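Local coordinates for protein transport protein SECE2 (Mycobacterium tuberculosis, PDB 3ONR) that binds calcium ions at the interfaces between three subunits of a hollow, spherical homododecamer and may also sequester other small ligands, at residues A39-D45 / R57-V62. The protein carries 2 engineered substitutions. Residues are numbered along the deposited sequence.
Sequences ARVIEQD and RIKLEV
Residues 39-45 and 57-62 pair antiparallel in the β-hairpin of strands 38-48 and 54-65, the former at the edge of the chain's three-stranded sheet. The segment axes approach to 4.6 Å at 139°. R40-E61 (R40 N to E61 O 3.0 Å, E61 N to R40 O 2.9 Å) and D45-R57 (D45 N to R57 O 2.9 Å, R57 N to D45 O 2.8 Å) are hydrogen-bonded pairs, V41-L60 and Q44-I58 non-hydrogen-bonded. Between V41 and Q44 a classic bulge shifts the register: I42, near-helical at φ/ψ -100/-43, and E43 both face K59, whose O accepts I42 N at 2.8 Å and, weakly, E43 N at 3.4 Å; K59 N returns a bond to E43 O at 2.9 Å. On the face of R40, E43, K59 and E61, D45 (χ1 p) grips R57 in a bidentate salt bridge, OD2 to NE and OD1 to NH2 both 2.8 Å. On the opposite, helix-covered face, V41 CG2 meets L60 CD2 at 3.7 Å. R40 and E61 salt-bridge E43 and K59, respectively, of a neighbouring subunit. This bulged hairpin belongs to the β-α-β-β dodecin fold, whose sheet continues into adjacent subunits.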
ATOM      1  N   ALA A  39     -19.528  -8.395  -0.227  1.00 22.01           N
ATOM      2  CA  ALA A  39     -19.211  -6.963  -0.159  1.00 20.18           C
ATOM      3  C   ALA A  39     -17.928  -6.800   0.612  1.00 21.30           C
ATOM      4  O   ALA A  39     -17.868  -7.309   1.755  1.00 21.71           O
ATOM      5  CB  ALA A  39     -20.269  -6.174   0.567  1.00 19.81           C
ATOM      6  N   ARG A  40     -16.915  -6.160   0.047  1.00 20.10           N
ATOM      7  CA  ARG A  40     -15.576  -6.073   0.768  1.00 19.03           C
ATOM      8  C   ARG A  40     -15.456  -4.777   1.521  1.00 18.33           C
ATOM      9  O   ARG A  40     -15.816  -3.701   1.007  1.00 18.00           O
ATOM     10  CB  ARG A  40     -14.417  -6.173  -0.256  1.00 20.59           C
ATOM     11  CG  ARG A  40     -13.034  -6.257   0.343  1.00 28.76           C
ATOM     12  CD  ARG A  40     -12.012  -6.465  -0.803  1.00 40.37           C
ATOM     13  NE  ARG A  40     -12.626  -7.407  -1.745  1.00 46.90           N
ATOM     14  CZ  ARG A  40     -12.047  -7.957  -2.808  1.00 56.41           C
ATOM     15  NH1 ARG A  40     -12.752  -8.811  -3.553  1.00 62.21           N
ATOM     16  NH2 ARG A  40     -10.778  -7.689  -3.132  1.00 57.80           N
ATOM     17  N   VAL A  41     -14.949  -4.818   2.754  1.00 17.82           N
ATOM     18  CA  VAL A  41     -14.782  -3.562   3.487  1.00 16.29           C
ATOM     19  C   VAL A  41     -13.476  -2.838   3.045  1.00 13.97           C
ATOM     20  O   VAL A  41     -12.405  -3.428   3.093  1.00 18.54           O
ATOM     21  CB  VAL A  41     -14.713  -3.862   5.012  1.00 16.49           C
ATOM     22  CG1 VAL A  41     -14.455  -2.570   5.799  1.00 17.91           C
ATOM     23  CG2 VAL A  41     -16.113  -4.403   5.385  1.00 18.55           C
ATOM     24  N   ILE A  42     -13.607  -1.576   2.595  1.00 13.76           N
ATOM     25  CA  ILE A  42     -12.458  -0.792   2.103  1.00 15.70           C
ATOM     26  C   ILE A  42     -11.985   0.175   3.196  1.00 17.98           C
ATOM     27  O   ILE A  42     -10.768   0.334   3.411  1.00 17.66           O
ATOM     28  CB  ILE A  42     -12.872   0.068   0.845  1.00 15.30           C
ATOM     29  CG1 ILE A  42     -13.545  -0.874  -0.204  1.00 17.66           C
ATOM     30  CG2 ILE A  42     -11.640   0.730   0.127  1.00 19.14           C
ATOM     31  CD1 ILE A  42     -12.648  -2.096  -0.593  1.00 20.91           C
ATOM     32  N   GLU A  43     -12.944   0.828   3.869  1.00 18.37           N
ATOM     33  CA  GLU A  43     -12.545   1.829   4.921  1.00 19.21           C
ATOM     34  C   GLU A  43     -13.641   1.955   5.948  1.00 19.09           C
ATOM     35  O   GLU A  43     -14.786   1.681   5.657  1.00 16.58           O
ATOM     36  CB  GLU A  43     -12.272   3.204   4.216  1.00 21.21           C
ATOM     37  CG  GLU A  43     -11.724   4.241   5.195  1.00 27.32           C
ATOM     38  CD  GLU A  43     -11.246   5.521   4.470  1.00 39.66           C
ATOM     39  OE1 GLU A  43     -12.037   6.502   4.363  1.00 40.75           O
ATOM     40  OE2 GLU A  43     -10.062   5.548   4.025  1.00 42.78           O
ATOM     41  N   GLN A  44     -13.289   2.365   7.178  1.00 17.64           N
ATOM     42  CA  GLN A  44     -14.272   2.673   8.216  1.00 18.81           C
ATOM     43  C   GLN A  44     -13.844   3.997   8.858  1.00 18.03           C
ATOM     44  O   GLN A  44     -12.646   4.379   8.949  1.00 18.42           O
ATOM     45  CB  GLN A  44     -14.255   1.583   9.317  1.00 18.35           C
ATOM     46  CG  GLN A  44     -14.807   0.260   8.818  1.00 19.14           C
ATOM     47  CD  GLN A  44     -14.495  -0.862   9.750  1.00 23.70           C
ATOM     48  OE1 GLN A  44     -15.376  -1.359  10.464  1.00 23.32           O
ATOM     49  NE2 GLN A  44     -13.223  -1.202   9.817  1.00 23.13           N
ATOM     50  N   ASP A  45     -14.861   4.735   9.232  1.00 17.43           N
ATOM     51  CA  ASP A  45     -14.606   5.957   9.975  1.00 18.30           C
ATOM     52  C   ASP A  45     -15.785   6.258  10.883  1.00 18.66           C
ATOM     53  O   ASP A  45     -16.794   5.512  10.940  1.00 18.84           O
ATOM     54  CB  ASP A  45     -14.157   7.159   9.090  1.00 19.13           C
ATOM     55  CG  ASP A  45     -15.300   7.777   8.241  1.00 24.12           C
ATOM     56  OD1 ASP A  45     -14.990   8.583   7.310  1.00 28.76           O
ATOM     57  OD2 ASP A  45     -16.466   7.509   8.579  1.00 28.58           O
ATOM     58  N   ARG A  57     -19.375   4.997   9.906  1.00 19.40           N
ATOM     59  CA  ARG A  57     -19.531   5.018   8.445  1.00 19.44           C
ATOM     60  C   ARG A  57     -18.592   3.958   7.834  1.00 17.85           C
ATOM     61  O   ARG A  57     -17.479   3.726   8.332  1.00 18.35           O
ATOM     62  CB  ARG A  57     -19.152   6.384   7.861  1.00 19.23           C
ATOM     63  CG  ARG A  57     -19.930   7.581   8.522  1.00 20.72           C
ATOM     64  CD  ARG A  57     -19.792   8.887   7.716  1.00 26.05           C
ATOM     65  NE  ARG A  57     -18.406   9.356   7.679  1.00 26.54           N
ATOM     66  CZ  ARG A  57     -18.016  10.566   7.285  1.00 32.84           C
ATOM     67  NH1 ARG A  57     -18.937  11.476   6.912  1.00 29.40           N
ATOM     68  NH2 ARG A  57     -16.697  10.850   7.258  1.00 28.71           N
ATOM     69  N   ILE A  58     -19.053   3.243   6.797  1.00 17.43           N
ATOM     70  CA  ILE A  58     -18.226   2.141   6.265  1.00 15.57           C
ATOM     71  C   ILE A  58     -18.349   2.100   4.729  1.00 17.72           C
ATOM     72  O   ILE A  58     -19.456   2.206   4.235  1.00 17.28           O
ATOM     73  CB  ILE A  58     -18.569   0.791   6.915  1.00 16.33           C
ATOM     74  CG1 ILE A  58     -17.646  -0.331   6.421  1.00 15.73           C
ATOM     75  CG2 ILE A  58     -20.052   0.385   6.595  1.00 13.90           C
ATOM     76  CD1 ILE A  58     -17.733  -1.566   7.382  1.00 17.31           C
ATOM     77  N   LYS A  59     -17.193   2.064   4.050  1.00 14.98           N
ATOM     78  CA  LYS A  59     -17.132   2.081   2.569  1.00 14.68           C
ATOM     79  C   LYS A  59     -16.962   0.611   2.200  1.00 14.44           C
ATOM     80  O   LYS A  59     -16.008  -0.081   2.702  1.00 14.87           O
ATOM     81  CB  LYS A  59     -15.916   2.919   2.079  1.00 15.80           C
ATOM     82  CG  LYS A  59     -15.829   2.919   0.551  1.00 18.57           C
ATOM     83  CD  LYS A  59     -15.058   4.122   0.059  1.00 29.76           C
ATOM     84  CE  LYS A  59     -13.613   4.032   0.352  1.00 33.64           C
ATOM     85  NZ  LYS A  59     -12.897   5.197  -0.360  1.00 35.46           N
ATOM     86  N   LEU A  60     -17.846   0.158   1.308  1.00 15.63           N
ATOM     87  CA  LEU A  60     -17.914  -1.210   0.822  1.00 17.14           C
ATOM     88  C   LEU A  60     -17.726  -1.247  -0.713  1.00 16.25           C
ATOM     89  O   LEU A  60     -18.178  -0.369  -1.396  1.00 16.40           O
ATOM     90  CB  LEU A  60     -19.273  -1.807   1.063  1.00 17.27           C
ATOM     91  CG  LEU A  60     -19.764  -1.847   2.555  1.00 18.82           C
ATOM     92  CD1 LEU A  60     -21.143  -2.383   2.620  1.00 22.50           C
ATOM     93  CD2 LEU A  60     -18.806  -2.753   3.371  1.00 19.73           C
ATOM     94  N   GLU A  61     -17.101  -2.297  -1.192  1.00 15.67           N
ATOM     95  CA  GLU A  61     -16.989  -2.464  -2.684  1.00 17.03           C
ATOM     96  C   GLU A  61     -17.892  -3.662  -3.048  1.00 17.43           C
ATOM     97  O   GLU A  61     -17.771  -4.737  -2.440  1.00 18.01           O
ATOM     98  CB  GLU A  61     -15.525  -2.761  -3.029  1.00 20.13           C
ATOM     99  CG  GLU A  61     -15.253  -2.932  -4.516  1.00 22.50           C
ATOM    100  CD  GLU A  61     -13.826  -3.406  -4.855  1.00 31.82           C
ATOM    101  OE1 GLU A  61     -13.682  -4.275  -5.722  1.00 37.63           O
ATOM    102  OE2 GLU A  61     -12.828  -2.907  -4.314  1.00 39.46           O
ATOM    103  N   VAL A  62     -18.772  -3.493  -4.033  1.00 15.69           N
ATOM    104  CA  VAL A  62     -19.621  -4.585  -4.521  1.00 17.38           C
ATOM    105  C   VAL A  62     -19.554  -4.566  -6.061  1.00 17.83           C
ATOM    106  O   VAL A  62     -19.243  -3.531  -6.656  1.00 17.71           O
ATOM    107  CB  VAL A  62     -21.149  -4.403  -4.076  1.00 19.30           C
ATOM    108  CG1 VAL A  62     -21.214  -4.494  -2.534  1.00 18.51           C
ATOM    109  CG2 VAL A  62     -21.674  -3.032  -4.546  1.00 22.20           C
TER